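Local coordinates for protein putative drug/sodium antiporter (Escherichia coli, PDB 4Z3N) that is a MATE-family membrane transporter linked to the movement of the genotoxin colibactin and probably works as an antiporter, at residues 290-295 with 373-378; 278-283 with 419-424. All coordinates share one frame; numbering follows the deposited sequence.

Contact 1 (290-295 with 373-378); sequences AAFTLT and VLQTRI. With OLC ((2R)-2,3-dihydroxypropyl (9Z)-octadec-9-enoate), chain D; OLC ((2R)-2,3-dihydroxypropyl (9Z)-octadec-9-enoate), chain C.
Gln375 reaches from helix 366-379 to Thr295 on helix 286-322, forming the polar centre of a helix-helix crossing in the all-helical MATE fold, within its second MatE family region. The two short helical segments approach to 10.2 Å between axes and cross at -60°, a spacing wide enough for an extended glutamine to span. Its CG stands anti to the backbone N and the chain stays straight beyond it, which carries the amide across the gap. There Gln375 NE2 donates to Thr295 OG1 at 2.7 Å; the hydroxyl oxygen lies almost in the amide plane, although the bond is bent, with an N-H...O angle of 141°. Thr295 OG1 is also hydrogen-bonded to Asp299 OD2, one turn further along its own helix. The other end of the amide is held too, because OE1 is hydrogen-bonded to Tyr277 OH on helix 250-284. With both ends gripped, rotation of this buried group should be restricted, and three helices are joined through it. Phe292 lies beside the amide, its ring plane turned 79° from it, with CD1 coming 3.9 Å from Gln375 OE1. Thr295 OG1 sits near the edge of that ring, and Tyr277 meets the same ring edge-to-face. Thr376 adds a looser touch, its OG1 being 4.4 Å from Thr295 CG2 while hydrogen-bonded to the Ala372 carbonyl one turn back. Away from helix 286-322, segment 373-378 meets bound monoolein: Ile378 CG1 lies 3.9 Å from C1 of the chain C molecule. The Arg377 guanidinium is sandwiched, with Val373 CG1 over one face and C4 of the chain D lipid 3.7 Å above the opposite one.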
loop_
_atom_site.group_PDB
_atom_site.type_symbol
_atom_site.label_atom_id
_atom_site.label_comp_id
_atom_site.label_asym_id
_atom_site.label_seq_id
_atom_site.Cartn_x
_atom_site.Cartn_y
_atom_site.Cartn_z
ATOM N N ALA A 290 1.945 -9.817 -21.466
ATOM C CA ALA A 290 1.451 -8.536 -21.963
ATOM C C ALA A 290 0.024 -8.228 -21.459
ATOM O O ALA A 290 -0.289 -7.073 -21.128
ATOM C CB ALA A 290 1.495 -8.505 -23.476
ATOM N N ALA A 291 -0.832 -9.250 -21.397
ATOM C CA ALA A 291 -2.198 -9.079 -20.870
ATOM C C ALA A 291 -2.197 -8.524 -19.433
ATOM O O ALA A 291 -2.876 -7.542 -19.130
ATOM C CB ALA A 291 -2.961 -10.398 -20.925
ATOM N N PHE A 292 -1.422 -9.164 -18.565
ATOM C CA PHE A 292 -1.252 -8.742 -17.179
ATOM C C PHE A 292 -0.780 -7.299 -17.070
ATOM O O PHE A 292 -1.191 -6.581 -16.170
ATOM C CB PHE A 292 -0.260 -9.680 -16.483
ATOM C CG PHE A 292 -0.083 -9.426 -15.020
ATOM C CD1 PHE A 292 -1.127 -8.972 -14.242
ATOM C CD2 PHE A 292 1.141 -9.673 -14.415
ATOM C CE1 PHE A 292 -0.953 -8.758 -12.878
ATOM C CE2 PHE A 292 1.326 -9.459 -13.058
ATOM C CZ PHE A 292 0.279 -8.999 -12.289
ATOM N N THR A 293 0.086 -6.874 -17.984
ATOM C CA THR A 293 0.553 -5.491 -17.975
ATOM C C THR A 293 -0.621 -4.526 -18.189
ATOM O O THR A 293 -0.626 -3.416 -17.673
ATOM C CB THR A 293 1.641 -5.232 -19.056
ATOM O OG1 THR A 293 2.780 -6.071 -18.819
ATOM C CG2 THR A 293 2.085 -3.788 -19.015
ATOM N N LEU A 294 -1.621 -4.960 -18.949
ATOM C CA LEU A 294 -2.803 -4.144 -19.188
ATOM C C LEU A 294 -3.784 -4.180 -17.997
ATOM O O LEU A 294 -4.311 -3.141 -17.585
ATOM C CB LEU A 294 -3.502 -4.598 -20.472
ATOM C CG LEU A 294 -2.805 -4.345 -21.818
ATOM C CD1 LEU A 294 -3.626 -4.937 -22.945
ATOM C CD2 LEU A 294 -2.578 -2.866 -22.079
ATOM N N THR A 295 -4.010 -5.365 -17.429
ATOM C CA THR A 295 -5.002 -5.510 -16.366
ATOM C C THR A 295 -4.560 -4.873 -15.052
ATOM O O THR A 295 -5.385 -4.376 -14.285
ATOM C CB THR A 295 -5.336 -6.988 -16.099
ATOM O OG1 THR A 295 -4.230 -7.636 -15.458
ATOM C CG2 THR A 295 -5.669 -7.693 -17.377
ATOM N N VAL A 373 -8.937 -10.921 -20.875
ATOM C CA VAL A 373 -10.343 -11.186 -20.604
ATOM C C VAL A 373 -10.507 -12.504 -19.847
ATOM O O VAL A 373 -11.316 -12.599 -18.910
ATOM C CB VAL A 373 -11.186 -11.210 -21.921
ATOM C CG1 VAL A 373 -12.620 -11.738 -21.678
ATOM C CG2 VAL A 373 -11.220 -9.812 -22.552
ATOM N N LEU A 374 -9.727 -13.511 -20.230
ATOM C CA LEU A 374 -9.793 -14.821 -19.562
ATOM C C LEU A 374 -9.291 -14.754 -18.108
ATOM O O LEU A 374 -9.813 -15.445 -17.235
ATOM C CB LEU A 374 -9.000 -15.873 -20.360
ATOM C CG LEU A 374 -9.021 -17.281 -19.764
ATOM C CD1 LEU A 374 -10.404 -17.863 -19.720
ATOM C CD2 LEU A 374 -8.081 -18.216 -20.516
ATOM N N GLN A 375 -8.283 -13.912 -17.875
ATOM C CA GLN A 375 -7.690 -13.701 -16.558
ATOM C C GLN A 375 -8.705 -13.043 -15.628
ATOM O O GLN A 375 -8.942 -13.491 -14.489
ATOM C CB GLN A 375 -6.437 -12.821 -16.667
ATOM C CG GLN A 375 -5.774 -12.524 -15.345
ATOM C CD GLN A 375 -4.678 -11.474 -15.413
ATOM O OE1 GLN A 375 -3.494 -11.804 -15.500
ATOM N NE2 GLN A 375 -5.063 -10.203 -15.326
ATOM N N THR A 376 -9.309 -11.971 -16.138
ATOM C CA THR A 376 -10.309 -11.242 -15.394
ATOM C C THR A 376 -11.503 -12.138 -15.085
ATOM O O THR A 376 -11.990 -12.170 -13.949
ATOM C CB THR A 376 -10.769 -10.002 -16.157
ATOM O OG1 THR A 376 -9.650 -9.120 -16.356
ATOM C CG2 THR A 376 -11.883 -9.275 -15.378
ATOM N N ARG A 377 -11.960 -12.884 -16.086
ATOM C CA ARG A 377 -13.132 -13.727 -15.901
ATOM C C ARG A 377 -12.902 -14.771 -14.822
ATOM O O ARG A 377 -13.811 -15.100 -14.041
ATOM C CB ARG A 377 -13.512 -14.421 -17.201
ATOM C CG ARG A 377 -14.080 -13.503 -18.266
ATOM C CD ARG A 377 -15.019 -14.290 -19.122
ATOM N NE ARG A 377 -15.749 -13.456 -20.062
ATOM C CZ ARG A 377 -15.702 -13.610 -21.378
ATOM N NH1 ARG A 377 -14.948 -14.572 -21.904
ATOM N NH2 ARG A 377 -16.411 -12.808 -22.160
ATOM N N ILE A 378 -11.693 -15.322 -14.801
ATOM C CA ILE A 378 -11.389 -16.362 -13.831
ATOM C C ILE A 378 -11.077 -15.789 -12.448
ATOM O O ILE A 378 -11.672 -16.206 -11.470
ATOM C CB ILE A 378 -10.229 -17.251 -14.321
ATOM C CG1 ILE A 378 -10.662 -17.988 -15.602
ATOM C CG2 ILE A 378 -9.794 -18.225 -13.215
ATOM C CD1 ILE A 378 -9.702 -19.058 -16.090
HETATM C C9 OLC D . -17.853 -15.533 -14.109
HETATM C C8 OLC D . -17.582 -16.118 -15.479
HETATM C C7 OLC D . -18.190 -15.249 -16.567
HETATM C C6 OLC D . -17.882 -15.802 -17.951
HETATM C C5 OLC D . -18.696 -15.083 -19.014
HETATM C C4 OLC D . -18.585 -15.849 -20.327
HETATM C C3 OLC D . -19.942 -16.073 -20.980
HETATM C C2 OLC D . -19.810 -16.881 -22.263
HETATM C C1 OLC D . -19.514 -15.999 -23.459
HETATM C C9 OLC C . -15.257 -17.569 -6.641
HETATM C C8 OLC C . -14.234 -17.730 -7.754
HETATM C C7 OLC C . -14.733 -18.702 -8.803
HETATM C C6 OLC C . -14.300 -18.237 -10.185
HETATM C C5 OLC C . -14.725 -19.268 -11.213
HETATM C C4 OLC C . -14.544 -18.718 -12.621
HETATM C C3 OLC C . -14.450 -19.853 -13.635
HETATM C C2 OLC C . -14.928 -19.374 -14.991
HETATM C C1 OLC C . -14.005 -19.877 -16.083
#

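Contact 2 (278-283 with 419-424)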
loop_
_atom_site.group_PDB
_atom_site.type_symbol
_atom_site.label_atom_id
_atom_site.label_comp_id
_atom_site.label_asym_id
_atom_site.label_seq_id
_atom_site.Cartn_x
_atom_site.Cartn_y
_atom_site.Cartn_z
ATOM N N ASN A 278 4.881 -13.573 -12.698
ATOM C CA ASN A 278 5.427 -13.128 -13.963
ATOM C C ASN A 278 6.308 -14.196 -14.589
ATOM O O ASN A 278 6.204 -14.461 -15.778
ATOM C CB ASN A 278 6.188 -11.821 -13.769
ATOM C CG ASN A 278 5.260 -10.640 -13.711
ATOM O OD1 ASN A 278 4.042 -10.804 -13.801
ATOM N ND2 ASN A 278 5.817 -9.441 -13.562
ATOM N N PHE A 279 7.135 -14.831 -13.763
ATOM C CA PHE A 279 7.989 -15.935 -14.191
ATOM C C PHE A 279 7.188 -16.994 -14.943
ATOM O O PHE A 279 7.498 -17.325 -16.077
ATOM C CB PHE A 279 8.685 -16.546 -12.967
ATOM C CG PHE A 279 9.625 -17.673 -13.282
ATOM C CD1 PHE A 279 10.827 -17.434 -13.928
ATOM C CD2 PHE A 279 9.327 -18.973 -12.889
ATOM C CE1 PHE A 279 11.705 -18.473 -14.199
ATOM C CE2 PHE A 279 10.203 -20.024 -13.161
ATOM C CZ PHE A 279 11.392 -19.768 -13.810
ATOM N N PHE A 280 6.138 -17.502 -14.311
ATOM C CA PHE A 280 5.299 -18.531 -14.909
ATOM C C PHE A 280 4.595 -18.047 -16.205
ATOM O O PHE A 280 4.582 -18.750 -17.225
ATOM C CB PHE A 280 4.258 -19.010 -13.891
ATOM C CG PHE A 280 4.735 -20.126 -12.993
ATOM C CD1 PHE A 280 4.751 -21.430 -13.439
ATOM C CD2 PHE A 280 5.129 -19.876 -11.685
ATOM C CE1 PHE A 280 5.175 -22.469 -12.613
ATOM C CE2 PHE A 280 5.556 -20.910 -10.848
ATOM C CZ PHE A 280 5.583 -22.207 -11.316
ATOM N N ILE A 281 4.014 -16.852 -16.159
ATOM C CA ILE A 281 3.230 -16.348 -17.280
ATOM C C ILE A 281 4.083 -16.227 -18.545
ATOM O O ILE A 281 3.641 -16.555 -19.644
ATOM C CB ILE A 281 2.597 -14.973 -16.946
ATOM C CG1 ILE A 281 1.645 -15.104 -15.765
ATOM C CG2 ILE A 281 1.825 -14.431 -18.119
ATOM C CD1 ILE A 281 0.456 -15.983 -16.040
ATOM N N VAL A 282 5.314 -15.766 -18.363
ATOM C CA VAL A 282 6.233 -15.471 -19.462
ATOM C C VAL A 282 6.775 -16.746 -20.127
ATOM O O VAL A 282 6.812 -16.845 -21.352
ATOM C CB VAL A 282 7.418 -14.592 -18.957
ATOM C CG1 VAL A 282 8.739 -15.236 -19.290
ATOM C CG2 VAL A 282 7.334 -13.181 -19.527
ATOM N N ARG A 283 7.179 -17.717 -19.310
ATOM C CA ARG A 283 7.681 -18.993 -19.797
ATOM C C ARG A 283 6.595 -19.819 -20.492
ATOM O O ARG A 283 6.905 -20.767 -21.214
ATOM C CB ARG A 283 8.302 -19.799 -18.642
ATOM C CG ARG A 283 8.759 -21.211 -19.027
ATOM C CD ARG A 283 9.835 -21.749 -18.087
ATOM N NE ARG A 283 9.294 -22.657 -17.078
ATOM C CZ ARG A 283 9.104 -23.963 -17.264
ATOM N NH1 ARG A 283 9.404 -24.525 -18.428
ATOM N NH2 ARG A 283 8.612 -24.710 -16.283
ATOM N N PRO A 419 2.794 -24.153 -5.158
ATOM C CA PRO A 419 2.632 -25.595 -5.420
ATOM C C PRO A 419 1.403 -25.934 -6.265
ATOM O O PRO A 419 1.445 -26.879 -7.042
ATOM C CB PRO A 419 2.507 -26.207 -4.012
ATOM C CG PRO A 419 2.147 -25.056 -3.109
ATOM C CD PRO A 419 2.801 -23.845 -3.716
ATOM N N VAL A 420 0.323 -25.173 -6.114
ATOM C CA VAL A 420 -0.907 -25.424 -6.871
ATOM C C VAL A 420 -0.783 -24.964 -8.332
ATOM O O VAL A 420 -1.291 -25.611 -9.240
ATOM C CB VAL A 420 -2.131 -24.736 -6.194
ATOM C CG1 VAL A 420 -3.310 -24.616 -7.163
ATOM C CG2 VAL A 420 -2.538 -25.508 -4.947
ATOM N N VAL A 421 -0.100 -23.851 -8.557
ATOM C CA VAL A 421 0.128 -23.385 -9.908
ATOM C C VAL A 421 0.964 -24.409 -10.639
ATOM O O VAL A 421 0.655 -24.773 -11.776
ATOM C CB VAL A 421 0.840 -22.024 -9.950
ATOM C CG1 VAL A 421 1.540 -21.834 -11.293
ATOM C CG2 VAL A 421 -0.152 -20.915 -9.699
ATOM N N TYR A 422 2.018 -24.881 -9.978
ATOM C CA TYR A 422 2.892 -25.885 -10.573
ATOM C C TYR A 422 2.082 -27.126 -10.930
ATOM O O TYR A 422 2.188 -27.650 -12.040
ATOM C CB TYR A 422 4.057 -26.256 -9.647
ATOM C CG TYR A 422 5.198 -26.861 -10.436
ATOM C CD1 TYR A 422 5.192 -28.211 -10.790
ATOM C CD2 TYR A 422 6.257 -26.073 -10.886
ATOM C CE1 TYR A 422 6.227 -28.768 -11.552
ATOM C CE2 TYR A 422 7.302 -26.623 -11.641
ATOM C CZ TYR A 422 7.278 -27.970 -11.967
ATOM O OH TYR A 422 8.298 -28.515 -12.715
ATOM N N LEU A 423 1.260 -27.573 -9.990
ATOM C CA LEU A 423 0.379 -28.709 -10.210
ATOM C C LEU A 423 -0.526 -28.526 -11.430
ATOM O O LEU A 423 -0.580 -29.392 -12.307
ATOM C CB LEU A 423 -0.478 -28.946 -8.979
ATOM C CG LEU A 423 -1.463 -30.080 -9.217
ATOM C CD1 LEU A 423 -0.641 -31.277 -9.641
ATOM C CD2 LEU A 423 -2.314 -30.378 -7.982
ATOM N N LEU A 424 -1.235 -27.397 -11.488
ATOM C CA LEU A 424 -2.243 -27.168 -12.527
ATOM C C LEU A 424 -1.643 -26.758 -13.882
ATOM O O LEU A 424 -2.119 -27.194 -14.923
ATOM C CB LEU A 424 -3.254 -26.107 -12.069
ATOM C CG LEU A 424 -4.207 -26.471 -10.932
ATOM C CD1 LEU A 424 -5.245 -25.385 -10.688
ATOM C CD2 LEU A 424 -4.889 -27.785 -11.215
#
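Val421 and Tyr422 on helix 417-427 receive the ring of Phe280 from helix 250-284, an apolar helix-helix contact within the second MatE family region of the membrane-embedded MATE fold. Just before them, Val420 turns to another neighbour, its side chain resting on Ser441 of helix 432-453. Val421 carries the face of the contact. Val421 CA is 8.7 Å from Phe280 CA, and the two side chains advance on each other from opposite directions to fill this separation. With CG1 anti to the backbone N (chi1 158°), that methyl is brought over the middle of the aromatic face, making a CH-pi contact 3.8 Å from the Phe280 centroid and only 6° off the ring normal. Tyr422, the next residue, takes the edge instead. It crosses the phenylalanine at about a right angle and sets Tyr422 CD2 near the plane of the Phe280 ring, 3.9 Å from Phe280 CZ, so neighbouring residues of one helical turn meet both a face and an edge of the same ring. Val421 is buried, whereas Tyr422 lies at the exposed margin. Further on, Leu424 packs against Phe437 of helix 432-453, a helix that Ile281 also touches through Ile432 and Val435. Its backbone closes the turn, with Leu424 N hydrogen-bonded to Val420 O at 2.9 Å.

Overall arrangement
From the N terminus, the chain first enters this region in helix 250-284, which holds the opening segment of contact 2, then turns directly into helix 286-322, which carries the opening segment of contact 1. Contact 1 closes first, when helix 366-379 returns to residues 290-295; contact 2 closes later, at helix 417-427, so the smaller loop is nested inside the larger one and the two do not cross. Their centres are 15 Å apart, and they touch where Phe292 packs on Asn278. Helix 432-453, following both closures, lies against Ile281, Gln375 and Leu424, so that helices 250-284, 366-379 and 417-427 share it as a neighbour.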